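Local coordinates for E3 SUMO-protein ligase SIZ1 (Saccharomyces cerevisiae, PDB 3I2D) that acts as an E3 ligase that attaches SUMO to septins and PCNA, using its zinc-binding SP-RING domain to engage UBC9, at residues 69-72 and 73-76; 100-104 and 105-109; 175-178 and 179-182; 203-206 and 207-211; 308-311 and 312-316. All coordinates share one frame; numbering follows the deposited sequence.

Interaction 1 of 5, residues 69-72 and 73-76; sequences KESP and FYKI
Lys69 meets Tyr74 through its backbone: Lys69 O accepts a bond from water 1 at 2.9 Å, and the same water has a weak link to the phenol oxygen of Tyr74. Two residues on, Ser71 carries most of the contact. Its N donates to water 2, which in turn probably donates to Tyr74 O, so a second solvent bridge spans the chain where it folds back. The serine CB sits above one face of the Tyr74 ring, 4.2 Å from its centroid and only 19° off the ring normal, a CH-pi contact displaced toward CE2 and CZ. With OG placed opposite the backbone N (chi1 175°), the hydroxyl comes round to Phe73 N and accepts from it a weak but fairly straight bond, OG to N 3.3 Å, as in an ST turn. That hydroxyl also lies near the plane of the Phe73 ring, at its CD1 edge. Pro72 occupies the second position of a type I turn from Ser71 to Tyr74, and its CG lies over a face of the Phe73 ring, 4.2 Å from CD1. Phe73 also packs on Pro207 and Leu210 and on Leu284 of helix 276-285, while Pro72 touches Trp289. The turn leading into strand 74-90 of the PINIT domain therefore combines water-bridged polar atoms on its inner side with an apolar corner directed at neighbouring helices.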
loop_
_atom_site.group_PDB
_atom_site.type_symbol
_atom_site.label_atom_id
_atom_site.label_comp_id
_atom_site.label_asym_id
_atom_site.label_seq_id
_atom_site.Cartn_x
_atom_site.Cartn_y
_atom_site.Cartn_z
ATOM N N LYS A 69 -2.679 9.914 2.151
ATOM C CA LYS A 69 -2.615 8.656 2.876
ATOM C C LYS A 69 -1.549 7.813 2.196
ATOM O O LYS A 69 -1.570 7.618 0.974
ATOM C CB LYS A 69 -3.945 7.908 2.807
ATOM C CG LYS A 69 -5.078 8.530 3.583
ATOM C CD LYS A 69 -6.272 7.579 3.611
ATOM C CE LYS A 69 -7.508 8.227 4.218
ATOM N NZ LYS A 69 -8.646 7.266 4.277
ATOM N N GLU A 70 -0.630 7.300 2.996
ATOM C CA GLU A 70 0.455 6.504 2.465
ATOM C C GLU A 70 0.115 5.063 2.140
ATOM O O GLU A 70 -0.919 4.528 2.527
ATOM C CB GLU A 70 1.637 6.528 3.435
ATOM C CG GLU A 70 2.253 7.898 3.645
ATOM C CD GLU A 70 2.826 8.032 5.033
ATOM O OE1 GLU A 70 3.612 7.145 5.427
ATOM O OE2 GLU A 70 2.485 9.014 5.731
ATOM N N SER A 71 1.019 4.462 1.381
ATOM C CA SER A 71 0.946 3.077 0.986
ATOM C C SER A 71 2.373 2.598 1.120
ATOM O O SER A 71 3.314 3.316 0.773
ATOM C CB SER A 71 0.518 2.945 -0.463
ATOM O OG SER A 71 0.571 1.589 -0.861
ATOM N N PRO A 72 2.565 1.389 1.647
ATOM C CA PRO A 72 3.936 0.900 1.779
ATOM C C PRO A 72 4.526 0.497 0.429
ATOM O O PRO A 72 5.693 0.104 0.362
ATOM C CB PRO A 72 3.784 -0.286 2.724
ATOM C CG PRO A 72 2.426 -0.812 2.365
ATOM C CD PRO A 72 1.606 0.450 2.253
ATOM N N PHE A 73 3.735 0.614 -0.643
ATOM C CA PHE A 73 4.197 0.237 -1.985
ATOM C C PHE A 73 4.877 1.323 -2.808
ATOM O O PHE A 73 5.394 1.062 -3.892
ATOM C CB PHE A 73 3.056 -0.399 -2.788
ATOM C CG PHE A 73 2.650 -1.733 -2.266
ATOM C CD1 PHE A 73 1.429 -1.903 -1.617
ATOM C CD2 PHE A 73 3.523 -2.810 -2.349
ATOM C CE1 PHE A 73 1.086 -3.119 -1.057
ATOM C CE2 PHE A 73 3.190 -4.039 -1.790
ATOM C CZ PHE A 73 1.969 -4.195 -1.143
ATOM N N TYR A 74 4.857 2.548 -2.310
ATOM C CA TYR A 74 5.553 3.619 -2.988
ATOM C C TYR A 74 5.891 4.672 -1.943
ATOM O O TYR A 74 5.197 4.811 -0.935
ATOM C CB TYR A 74 4.728 4.169 -4.153
ATOM C CG TYR A 74 3.365 4.723 -3.814
ATOM C CD1 TYR A 74 3.232 5.898 -3.067
ATOM C CD2 TYR A 74 2.206 4.113 -4.300
ATOM C CE1 TYR A 74 1.983 6.455 -2.817
ATOM C CE2 TYR A 74 0.956 4.658 -4.054
ATOM C CZ TYR A 74 0.849 5.830 -3.310
ATOM O OH TYR A 74 -0.390 6.359 -3.033
ATOM N N LYS A 75 6.985 5.384 -2.158
ATOM C CA LYS A 75 7.426 6.382 -1.204
ATOM C C LYS A 75 7.648 7.702 -1.921
ATOM O O LYS A 75 8.421 7.773 -2.883
ATOM C CB LYS A 75 8.724 5.898 -0.551
ATOM C CG LYS A 75 9.099 6.562 0.761
ATOM C CD LYS A 75 10.260 5.819 1.424
ATOM C CE LYS A 75 9.916 4.336 1.623
ATOM N NZ LYS A 75 10.968 3.533 2.325
ATOM N N ILE A 76 6.952 8.741 -1.464
ATOM C CA ILE A 76 7.085 10.060 -2.067
ATOM C C ILE A 76 8.483 10.566 -1.731
ATOM O O ILE A 76 8.834 10.731 -0.560
ATOM C CB ILE A 76 6.011 11.014 -1.531
ATOM C CG1 ILE A 76 4.644 10.576 -2.054
ATOM C CG2 ILE A 76 6.312 12.429 -1.953
ATOM C CD1 ILE A 76 3.493 11.413 -1.537
HETATM O O HOH W 1 0.892 8.150 -0.502
HETATM O O HOH W 2 3.198 6.558 0.286
#

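Interaction 2 of 5, residues 100-104 and 105-109; sequences FKLSK and ADYNL
Ser103 and Asp106 meet at the start of helix 104-111, where the serine is the N-cap residue. Asp106 N donates to Ser103 OG at 3.2 Å, giving a polar partner to an amide that has no turn of helix before it. The Asp106 side chain then returns toward the cap. Its CB lies beside the serine hydroxyl and 4.0 Å from Leu102 CD2, whose side chain it meets at about a right angle. CG follows with chi1 at -68°, on the side of the backbone N, which keeps the carboxylate near the start of the helix. There OD2 takes a weak bond from Ser103 OG, the two oxygens 3.1 Å apart, so the hydroxyl accepts from the helix and donates to the acid. OD1 forms a salt bridge with Arg78 of strand 74-90, the stronger partner of this carboxylate. Leu102 and Tyr107 straddle the cap as a hydrophobic staple, with CD1 of the leucine 3.7 Å from CD1 of the tyrosine. On another side of the first turn, the Asn108 side chain (chi1 -53°) bends back beside Lys104 O; with an alanine here, that carbonyl is likely to lose its cover and a gap to open next to it. The first backbone bond of the turn runs from Tyr107 N to Ser103 O, 3.0 Å long, with the donor tilted 25° from the carbonyl plane.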
loop_
_atom_site.group_PDB
_atom_site.type_symbol
_atom_site.label_atom_id
_atom_site.label_comp_id
_atom_site.label_asym_id
_atom_site.label_seq_id
_atom_site.Cartn_x
_atom_site.Cartn_y
_atom_site.Cartn_z
ATOM N N PHE A 100 6.704 21.911 -17.173
ATOM C CA PHE A 100 7.846 21.703 -16.306
ATOM C C PHE A 100 8.907 20.939 -17.076
ATOM O O PHE A 100 8.586 20.133 -17.951
ATOM C CB PHE A 100 7.402 20.905 -15.067
ATOM C CG PHE A 100 6.868 19.530 -15.391
ATOM C CD1 PHE A 100 7.688 18.407 -15.304
ATOM C CD2 PHE A 100 5.567 19.369 -15.854
ATOM C CE1 PHE A 100 7.229 17.151 -15.677
ATOM C CE2 PHE A 100 5.097 18.109 -16.232
ATOM C CZ PHE A 100 5.933 16.999 -16.145
ATOM N N LYS A 101 10.168 21.219 -16.771
ATOM C CA LYS A 101 11.285 20.516 -17.393
ATOM C C LYS A 101 11.984 19.740 -16.286
ATOM O O LYS A 101 12.186 20.254 -15.187
ATOM C CB LYS A 101 12.271 21.491 -18.041
ATOM C CG LYS A 101 11.808 22.062 -19.372
ATOM C CD LYS A 101 12.980 22.632 -20.170
ATOM C CE LYS A 101 13.877 21.525 -20.744
ATOM N NZ LYS A 101 14.548 20.663 -19.718
ATOM N N LEU A 102 12.343 18.497 -16.566
ATOM C CA LEU A 102 13.007 17.686 -15.557
ATOM C C LEU A 102 14.458 18.086 -15.386
ATOM O O LEU A 102 15.228 18.085 -16.350
ATOM C CB LEU A 102 12.931 16.203 -15.924
ATOM C CG LEU A 102 11.561 15.569 -15.723
ATOM C CD1 LEU A 102 11.662 14.076 -15.975
ATOM C CD2 LEU A 102 11.081 15.851 -14.302
ATOM N N SER A 103 14.829 18.418 -14.153
ATOM C CA SER A 103 16.202 18.806 -13.865
ATOM C C SER A 103 17.131 17.613 -14.075
ATOM O O SER A 103 16.696 16.504 -14.396
ATOM C CB SER A 103 16.337 19.289 -12.420
ATOM O OG SER A 103 16.317 18.192 -11.525
ATOM N N LYS A 104 18.422 17.857 -13.903
ATOM C CA LYS A 104 19.411 16.807 -14.053
ATOM C C LYS A 104 19.018 15.713 -13.064
ATOM O O LYS A 104 18.580 14.631 -13.465
ATOM C CB LYS A 104 20.803 17.368 -13.725
ATOM C CG LYS A 104 21.990 16.419 -13.914
ATOM C CD LYS A 104 23.294 17.135 -13.530
ATOM C CE LYS A 104 24.520 16.244 -13.675
ATOM N NZ LYS A 104 25.777 16.974 -13.322
ATOM N N ALA A 105 19.142 16.031 -11.776
ATOM C CA ALA A 105 18.838 15.118 -10.677
ATOM C C ALA A 105 17.512 14.360 -10.800
ATOM O O ALA A 105 17.423 13.192 -10.417
ATOM C CB ALA A 105 18.881 15.880 -9.356
ATOM N N ASP A 106 16.486 15.020 -11.326
ATOM C CA ASP A 106 15.188 14.379 -11.474
ATOM C C ASP A 106 15.141 13.368 -12.622
ATOM O O ASP A 106 14.931 12.178 -12.398
ATOM C CB ASP A 106 14.085 15.428 -11.686
ATOM C CG ASP A 106 13.823 16.286 -10.446
ATOM O OD1 ASP A 106 14.013 15.786 -9.313
ATOM O OD2 ASP A 106 13.401 17.458 -10.613
ATOM N N TYR A 107 15.342 13.843 -13.849
ATOM C CA TYR A 107 15.282 12.980 -15.028
ATOM C C TYR A 107 15.986 11.647 -14.865
ATOM O O TYR A 107 15.696 10.696 -15.582
ATOM C CB TYR A 107 15.865 13.678 -16.262
ATOM C CG TYR A 107 15.627 12.876 -17.523
ATOM C CD1 TYR A 107 14.402 12.945 -18.189
ATOM C CD2 TYR A 107 16.567 11.953 -17.973
ATOM C CE1 TYR A 107 14.110 12.101 -19.269
ATOM C CE2 TYR A 107 16.285 11.107 -19.047
ATOM C CZ TYR A 107 15.055 11.182 -19.688
ATOM O OH TYR A 107 14.758 10.320 -20.720
ATOM N N ASN A 108 16.917 11.583 -13.925
ATOM C CA ASN A 108 17.685 10.367 -13.689
ATOM C C ASN A 108 16.856 9.194 -13.164
ATOM O O ASN A 108 16.603 8.209 -13.876
ATOM C CB ASN A 108 18.812 10.670 -12.705
ATOM C CG ASN A 108 19.655 11.858 -13.138
ATOM O OD1 ASN A 108 20.505 12.337 -12.382
ATOM N ND2 ASN A 108 19.427 12.337 -14.359
ATOM N N LEU A 109 16.448 9.303 -11.907
ATOM C CA LEU A 109 15.667 8.266 -11.260
ATOM C C LEU A 109 14.646 7.632 -12.204
ATOM O O LEU A 109 14.430 6.418 -12.184
ATOM C CB LEU A 109 14.942 8.862 -10.052
ATOM C CG LEU A 109 15.699 9.889 -9.199
ATOM C CD1 LEU A 109 14.947 10.129 -7.875
ATOM C CD2 LEU A 109 17.107 9.382 -8.924
#

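Interaction 3 of 5, residues 175-178 and 179-182; sequences LKPY and TQQN
The aliphatic part of Lys176 overlaps the side chain of Gln180, the two crossing obliquely so that Lys176 CD comes to 3.4 Å from Gln180 OE1. Lysine CB and CD also border the glutamine CG and CD, and CD reaches the backbone carbonyl of Gln181 as well. The other branch of the amide faces the next residue: Gln180 NE2 lies 3.3 Å from Pro177 CD, the glutamine running beside the proline ring and pointing the same way. Gln180 stretches out fully (chi1 -172°, chi2 170°), which carries its amide past both residues. This is the tip of the loop between strands 169-170 and 182-191 of the PINIT domain, where the chain reverses, its two arms running 160° apart. Within the bend, Gln180 N makes a weak bond to Tyr178 O, and Thr179 CG2 packs obliquely against the Tyr178 ring. Asn182 closes the base of the loop: its OD1 accepts from Lys176 N at 2.8 Å, in the carbonyl plane and on a lone pair, and also takes a bond from Asn148 ND2. Cutting this side chain back to an alanine is likely to leave Lys176 N and Asn148 ND2 without their shared acceptor and the two arms of the loop less firmly joined. Asn182 ND2 lies 3.5 Å from Leu175 CD2, and that leucine continues onto Phe100, Leu102 and Leu110.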
loop_
_atom_site.group_PDB
_atom_site.type_symbol
_atom_site.label_atom_id
_atom_site.label_comp_id
_atom_site.label_asym_id
_atom_site.label_seq_id
_atom_site.Cartn_x
_atom_site.Cartn_y
_atom_site.Cartn_z
ATOM N N LEU A 175 6.879 11.235 -20.511
ATOM C CA LEU A 175 7.724 12.408 -20.351
ATOM C C LEU A 175 8.534 12.552 -21.640
ATOM O O LEU A 175 8.772 11.560 -22.342
ATOM C CB LEU A 175 8.684 12.234 -19.170
ATOM C CG LEU A 175 8.144 12.430 -17.754
ATOM C CD1 LEU A 175 9.237 12.091 -16.760
ATOM C CD2 LEU A 175 7.679 13.867 -17.560
ATOM N N LYS A 176 8.933 13.781 -21.963
ATOM C CA LYS A 176 9.743 14.026 -23.151
ATOM C C LYS A 176 11.216 13.903 -22.733
ATOM O O LYS A 176 11.513 13.818 -21.537
ATOM C CB LYS A 176 9.448 15.416 -23.719
ATOM C CG LYS A 176 8.187 15.482 -24.573
ATOM C CD LYS A 176 7.955 16.899 -25.106
ATOM C CE LYS A 176 6.747 16.968 -26.038
ATOM N NZ LYS A 176 6.879 16.006 -27.165
ATOM N N PRO A 177 12.152 13.869 -23.708
ATOM C CA PRO A 177 13.595 13.749 -23.436
ATOM C C PRO A 177 14.247 14.865 -22.609
ATOM O O PRO A 177 14.013 16.049 -22.841
ATOM C CB PRO A 177 14.195 13.635 -24.836
ATOM C CG PRO A 177 13.110 12.920 -25.611
ATOM C CD PRO A 177 11.880 13.674 -25.149
ATOM N N TYR A 178 15.068 14.453 -21.646
ATOM C CA TYR A 178 15.807 15.332 -20.730
ATOM C C TYR A 178 15.560 16.837 -20.864
ATOM O O TYR A 178 14.831 17.425 -20.061
ATOM C CB TYR A 178 17.312 15.061 -20.861
ATOM C CG TYR A 178 18.145 15.727 -19.792
ATOM C CD1 TYR A 178 18.050 15.324 -18.456
ATOM C CD2 TYR A 178 19.008 16.776 -20.105
ATOM C CE1 TYR A 178 18.793 15.953 -17.457
ATOM C CE2 TYR A 178 19.756 17.417 -19.113
ATOM C CZ TYR A 178 19.641 17.000 -17.793
ATOM O OH TYR A 178 20.361 17.638 -16.813
ATOM N N THR A 179 16.206 17.447 -21.861
ATOM C CA THR A 179 16.086 18.885 -22.146
ATOM C C THR A 179 14.953 19.127 -23.146
ATOM O O THR A 179 15.179 19.213 -24.355
ATOM C CB THR A 179 17.389 19.473 -22.765
ATOM O OG1 THR A 179 17.784 18.682 -23.898
ATOM C CG2 THR A 179 18.509 19.520 -21.736
ATOM N N GLN A 180 13.738 19.234 -22.628
ATOM C CA GLN A 180 12.563 19.456 -23.451
ATOM C C GLN A 180 11.371 19.552 -22.508
ATOM O O GLN A 180 11.059 18.611 -21.776
ATOM C CB GLN A 180 12.391 18.296 -24.434
ATOM C CG GLN A 180 11.313 18.505 -25.478
ATOM C CD GLN A 180 11.352 17.440 -26.561
ATOM O OE1 GLN A 180 10.444 17.344 -27.395
ATOM N NE2 GLN A 180 12.409 16.634 -26.558
ATOM N N GLN A 181 10.727 20.713 -22.521
ATOM C CA GLN A 181 9.576 20.988 -21.675
ATOM C C GLN A 181 8.469 19.945 -21.778
ATOM O O GLN A 181 8.207 19.389 -22.851
ATOM C CB GLN A 181 9.016 22.366 -22.008
ATOM C CG GLN A 181 7.671 22.635 -21.389
ATOM C CD GLN A 181 6.998 23.841 -21.999
ATOM O OE1 GLN A 181 7.480 24.962 -21.857
ATOM N NE2 GLN A 181 5.880 23.619 -22.690
ATOM N N ASN A 182 7.829 19.691 -20.641
ATOM C CA ASN A 182 6.736 18.735 -20.542
ATOM C C ASN A 182 5.453 19.491 -20.281
ATOM O O ASN A 182 5.463 20.555 -19.659
ATOM C CB ASN A 182 6.974 17.765 -19.387
ATOM C CG ASN A 182 7.967 16.685 -19.730
ATOM O OD1 ASN A 182 7.724 15.849 -20.609
ATOM N ND2 ASN A 182 9.099 16.689 -19.036
#

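Interaction 4 of 5, residues 203-206 and 207-211; sequences EMIT and PEQLL
Two flat groups border Thr206: the side-chain amide of Gln209, which comes alongside the threonine at the end of an extended chain, and the carboxylate of Glu208, which ends near its methyl. The ring of Pro207 meets the threonine at about a right angle, with its CD next to Thr206 OG1, and extends to His281 and Leu284 of helix 276-285. Thr206 holds the N-cap position of helix 207-215 and Pro207 the first turn's opening place, where a proline costs no backbone bond because the first amides of a helix have no carbonyl one turn earlier. The threonine side chain makes no capping bond; its carbonyl opens the helix ladder, accepting from Leu210 N at 3.0 Å nearly along the C=O axis, N-H...O 168°, and more weakly from Gln209 N. Either side of the cap, Ile205 and Leu210 close a hydrophobic staple, CG2 of the isoleucine 3.5 Å from CD2 of the leucine. That methyl branch stands opposite its own backbone N, which sends it toward the helix. Leu210 continues onto Phe73 and Leu280, and Glu208 OE2 bonds to His281 NE2. The chain thus passes from strand 195-204 into a helix lying against helix 276-285 of the SP-RING. At this junction the helix start combines a backbone carbonyl bond with apolar packing, while Glu208 adds a polar tie to His281.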
loop_
_atom_site.group_PDB
_atom_site.type_symbol
_atom_site.label_atom_id
_atom_site.label_comp_id
_atom_site.label_asym_id
_atom_site.label_seq_id
_atom_site.Cartn_x
_atom_site.Cartn_y
_atom_site.Cartn_z
ATOM N N GLU A 203 9.248 6.420 -5.197
ATOM C CA GLU A 203 10.027 5.218 -5.343
ATOM C C GLU A 203 9.121 4.009 -5.193
ATOM O O GLU A 203 8.416 3.866 -4.192
ATOM C CB GLU A 203 11.138 5.150 -4.289
ATOM C CG GLU A 203 12.047 3.924 -4.473
ATOM C CD GLU A 203 13.127 3.791 -3.413
ATOM O OE1 GLU A 203 14.041 4.646 -3.378
ATOM O OE2 GLU A 203 13.056 2.827 -2.617
ATOM N N MET A 204 9.143 3.145 -6.200
ATOM C CA MET A 204 8.357 1.927 -6.182
ATOM C C MET A 204 8.943 1.025 -5.117
ATOM O O MET A 204 10.154 0.784 -5.113
ATOM C CB MET A 204 8.471 1.199 -7.516
ATOM C CG MET A 204 7.980 1.959 -8.713
ATOM S SD MET A 204 6.205 2.020 -8.700
ATOM C CE MET A 204 5.940 3.417 -7.575
ATOM N N ILE A 205 8.118 0.557 -4.189
ATOM C CA ILE A 205 8.623 -0.380 -3.199
ATOM C C ILE A 205 7.968 -1.677 -3.581
ATOM O O ILE A 205 6.761 -1.758 -3.802
ATOM C CB ILE A 205 8.282 -0.022 -1.756
ATOM C CG1 ILE A 205 9.108 1.192 -1.323
ATOM C CG2 ILE A 205 8.614 -1.217 -0.844
ATOM C CD1 ILE A 205 8.953 1.526 0.150
ATOM N N THR A 206 8.791 -2.699 -3.669
ATOM C CA THR A 206 8.338 -3.993 -4.109
ATOM C C THR A 206 7.816 -4.965 -3.046
ATOM O O THR A 206 8.189 -4.904 -1.867
ATOM C CB THR A 206 9.478 -4.615 -4.938
ATOM O OG1 THR A 206 9.029 -4.757 -6.283
ATOM C CG2 THR A 206 9.941 -5.940 -4.375
ATOM N N PRO A 207 6.891 -5.845 -3.448
ATOM C CA PRO A 207 6.342 -6.824 -2.510
ATOM C C PRO A 207 7.461 -7.606 -1.800
ATOM O O PRO A 207 7.434 -7.759 -0.580
ATOM C CB PRO A 207 5.474 -7.702 -3.411
ATOM C CG PRO A 207 4.892 -6.679 -4.369
ATOM C CD PRO A 207 6.085 -5.779 -4.686
ATOM N N GLU A 208 8.453 -8.081 -2.554
ATOM C CA GLU A 208 9.564 -8.836 -1.961
ATOM C C GLU A 208 10.460 -7.950 -1.108
ATOM O O GLU A 208 11.116 -8.429 -0.193
ATOM C CB GLU A 208 10.394 -9.574 -3.031
ATOM C CG GLU A 208 10.202 -9.072 -4.439
ATOM C CD GLU A 208 8.882 -9.518 -5.062
ATOM O OE1 GLU A 208 8.250 -8.686 -5.760
ATOM O OE2 GLU A 208 8.491 -10.698 -4.871
ATOM N N GLN A 209 10.491 -6.656 -1.390
ATOM C CA GLN A 209 11.297 -5.767 -0.561
ATOM C C GLN A 209 10.628 -5.702 0.793
ATOM O O GLN A 209 11.285 -5.824 1.811
ATOM C CB GLN A 209 11.346 -4.361 -1.119
ATOM C CG GLN A 209 12.052 -4.211 -2.412
ATOM C CD GLN A 209 12.330 -2.760 -2.682
ATOM O OE1 GLN A 209 12.939 -2.087 -1.852
ATOM N NE2 GLN A 209 11.885 -2.260 -3.831
ATOM N N LEU A 210 9.312 -5.499 0.799
ATOM C CA LEU A 210 8.562 -5.440 2.047
ATOM C C LEU A 210 8.655 -6.755 2.797
ATOM O O LEU A 210 8.661 -6.752 4.027
ATOM C CB LEU A 210 7.096 -5.125 1.794
ATOM C CG LEU A 210 6.750 -3.738 1.292
ATOM C CD1 LEU A 210 5.252 -3.582 1.337
ATOM C CD2 LEU A 210 7.406 -2.686 2.150
ATOM N N LEU A 211 8.704 -7.875 2.068
ATOM C CA LEU A 211 8.822 -9.190 2.710
ATOM C C LEU A 211 10.069 -9.178 3.573
ATOM O O LEU A 211 10.111 -9.778 4.648
ATOM C CB LEU A 211 8.964 -10.323 1.694
ATOM C CG LEU A 211 9.301 -11.663 2.359
ATOM C CD1 LEU A 211 8.076 -12.187 3.099
ATOM C CD2 LEU A 211 9.763 -12.682 1.324
#

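Interaction 5 of 5, residues 308-311 and 312-316; sequences FVDD and ILQNC
Phe308 and Ile312, one turn apart on helix 307-313, lie at a slant to each other, the CD1 methyl of the isoleucine touching the ring at CE2, 3.4 Å away, and reaching on to CZ. The phenylalanine CG is set away from its own N (chi1 -175°), and the isoleucine runs out straight through CG1 (chi2 -179°), which brings the methyl in obliquely beside those two ring atoms. Both also rest on Leu325 of strand 322-326. On a neighbouring side of the helix, Val309 CG1 and Leu313 CD2 face each other more loosely at 4.4 Å, and both side chains pack on Pro262. The Val309 side chain lies about 12 Å from the bound zinc, so this pair sits in the SP-RING without being part of the metal site. Beneath the side chains run the usual i to i+4 bonds, Ile312 N to Phe308 O, Leu313 N to Val309 O, and Gln314 N to Asp310 O at 2.8 Å. Gln314 is the first residue to leave helical geometry. Beyond it, the amide of Asn315 turns back: ND2 donates to Asp311 O, N to O 3.1 Å, from 19° outside the carbonyl plane, while Asn315 N bonds to Ile312 O. A side-chain amide thus supplies a donor to a carbonyl of the last turn, while the apolar pairs face Pro262 on one side and Leu325 on another.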
loop_
_atom_site.group_PDB
_atom_site.type_symbol
_atom_site.label_atom_id
_atom_site.label_comp_id
_atom_site.label_asym_id
_atom_site.label_seq_id
_atom_site.Cartn_x
_atom_site.Cartn_y
_atom_site.Cartn_z
ATOM N N PHE A 308 6.873 -21.041 15.131
ATOM C CA PHE A 308 6.296 -22.358 15.324
ATOM C C PHE A 308 5.987 -23.002 13.983
ATOM O O PHE A 308 6.490 -24.089 13.684
ATOM C CB PHE A 308 5.002 -22.305 16.138
ATOM C CG PHE A 308 4.454 -23.670 16.449
ATOM C CD1 PHE A 308 5.084 -24.489 17.386
ATOM C CD2 PHE A 308 3.366 -24.176 15.754
ATOM C CE1 PHE A 308 4.641 -25.790 17.621
ATOM C CE2 PHE A 308 2.915 -25.483 15.983
ATOM C CZ PHE A 308 3.555 -26.289 16.919
ATOM N N VAL A 309 5.156 -22.323 13.185
ATOM C CA VAL A 309 4.742 -22.816 11.875
ATOM C C VAL A 309 5.912 -22.926 10.899
ATOM O O VAL A 309 5.963 -23.849 10.082
ATOM C CB VAL A 309 3.637 -21.918 11.260
ATOM C CG1 VAL A 309 3.225 -22.463 9.905
ATOM C CG2 VAL A 309 2.433 -21.879 12.167
ATOM N N ASP A 310 6.849 -21.987 10.981
ATOM C CA ASP A 310 8.015 -22.015 10.112
ATOM C C ASP A 310 8.774 -23.315 10.378
ATOM O O ASP A 310 9.202 -23.991 9.443
ATOM C CB ASP A 310 8.922 -20.826 10.401
ATOM C CG ASP A 310 9.831 -20.491 9.235
ATOM O OD1 ASP A 310 10.716 -19.619 9.396
ATOM O OD2 ASP A 310 9.651 -21.086 8.151
ATOM N N ASP A 311 8.934 -23.665 11.654
ATOM C CA ASP A 311 9.633 -24.892 12.035
ATOM C C ASP A 311 9.000 -26.124 11.385
ATOM O O ASP A 311 9.677 -26.889 10.700
ATOM C CB ASP A 311 9.628 -25.063 13.558
ATOM C CG ASP A 311 10.741 -24.281 14.243
ATOM O OD1 ASP A 311 11.423 -23.489 13.544
ATOM O OD2 ASP A 311 10.925 -24.465 15.477
ATOM N N ILE A 312 7.703 -26.318 11.602
ATOM C CA ILE A 312 7.021 -27.467 11.020
ATOM C C ILE A 312 7.207 -27.472 9.502
ATOM O O ILE A 312 7.495 -28.499 8.897
ATOM C CB ILE A 312 5.500 -27.437 11.335
ATOM C CG1 ILE A 312 5.286 -27.367 12.849
ATOM C CG2 ILE A 312 4.810 -28.674 10.753
ATOM C CD1 ILE A 312 3.835 -27.357 13.252
ATOM N N LEU A 313 7.058 -26.302 8.894
ATOM C CA LEU A 313 7.167 -26.151 7.446
ATOM C C LEU A 313 8.542 -26.516 6.902
ATOM O O LEU A 313 8.662 -27.128 5.840
ATOM C CB LEU A 313 6.821 -24.708 7.076
ATOM C CG LEU A 313 5.807 -24.441 5.967
ATOM C CD1 LEU A 313 4.597 -25.365 6.048
ATOM C CD2 LEU A 313 5.387 -22.992 6.086
ATOM N N GLN A 314 9.575 -26.138 7.643
ATOM C CA GLN A 314 10.950 -26.402 7.244
ATOM C C GLN A 314 11.392 -27.789 7.690
ATOM O O GLN A 314 12.571 -28.118 7.604
ATOM C CB GLN A 314 11.880 -25.349 7.859
ATOM C CG GLN A 314 12.933 -24.818 6.908
ATOM C CD GLN A 314 12.326 -24.086 5.719
ATOM O OE1 GLN A 314 11.550 -24.659 4.951
ATOM N NE2 GLN A 314 12.683 -22.814 5.561
ATOM N N ASN A 315 10.450 -28.595 8.170
ATOM C CA ASN A 315 10.755 -29.941 8.641
ATOM C C ASN A 315 9.618 -30.908 8.373
ATOM O O ASN A 315 9.333 -31.782 9.193
ATOM C CB ASN A 315 11.038 -29.914 10.136
ATOM C CG ASN A 315 12.398 -29.363 10.454
ATOM O OD1 ASN A 315 13.328 -30.119 10.706
ATOM N ND2 ASN A 315 12.531 -28.041 10.428
ATOM N N CYS A 316 8.980 -30.754 7.218
ATOM C CA CYS A 316 7.860 -31.602 6.852
ATOM C C CYS A 316 7.970 -32.018 5.391
ATOM O O CYS A 316 8.603 -31.328 4.594
ATOM C CB CYS A 316 6.561 -30.843 7.086
ATOM S SG CYS A 316 5.092 -31.816 6.865
#

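From the N terminus, interaction 1 turns the chain into strand 74-90, and interaction 2 then leads out of strand 93-100 into helix 104-111. Interaction 3 closes the loop before strand 182-191 and returns to interaction 2: Phe100 O is in probable hydrogen-bonding reach of Asn182 N. Interaction 4 leaves the end of strand 195-204, the sheet neighbour of strand 74-90, for helix 207-215 and is joined to interaction 1 by a probable backbone bond from Ile205 N to Phe73 O. The contacts run in series, none nested or crossed. Interactions 1 and 4 lie at the junction of PINIT domain and SP-RING, 2 and 3 at the PINIT far side, and interaction 5 stands apart in the SP-RING.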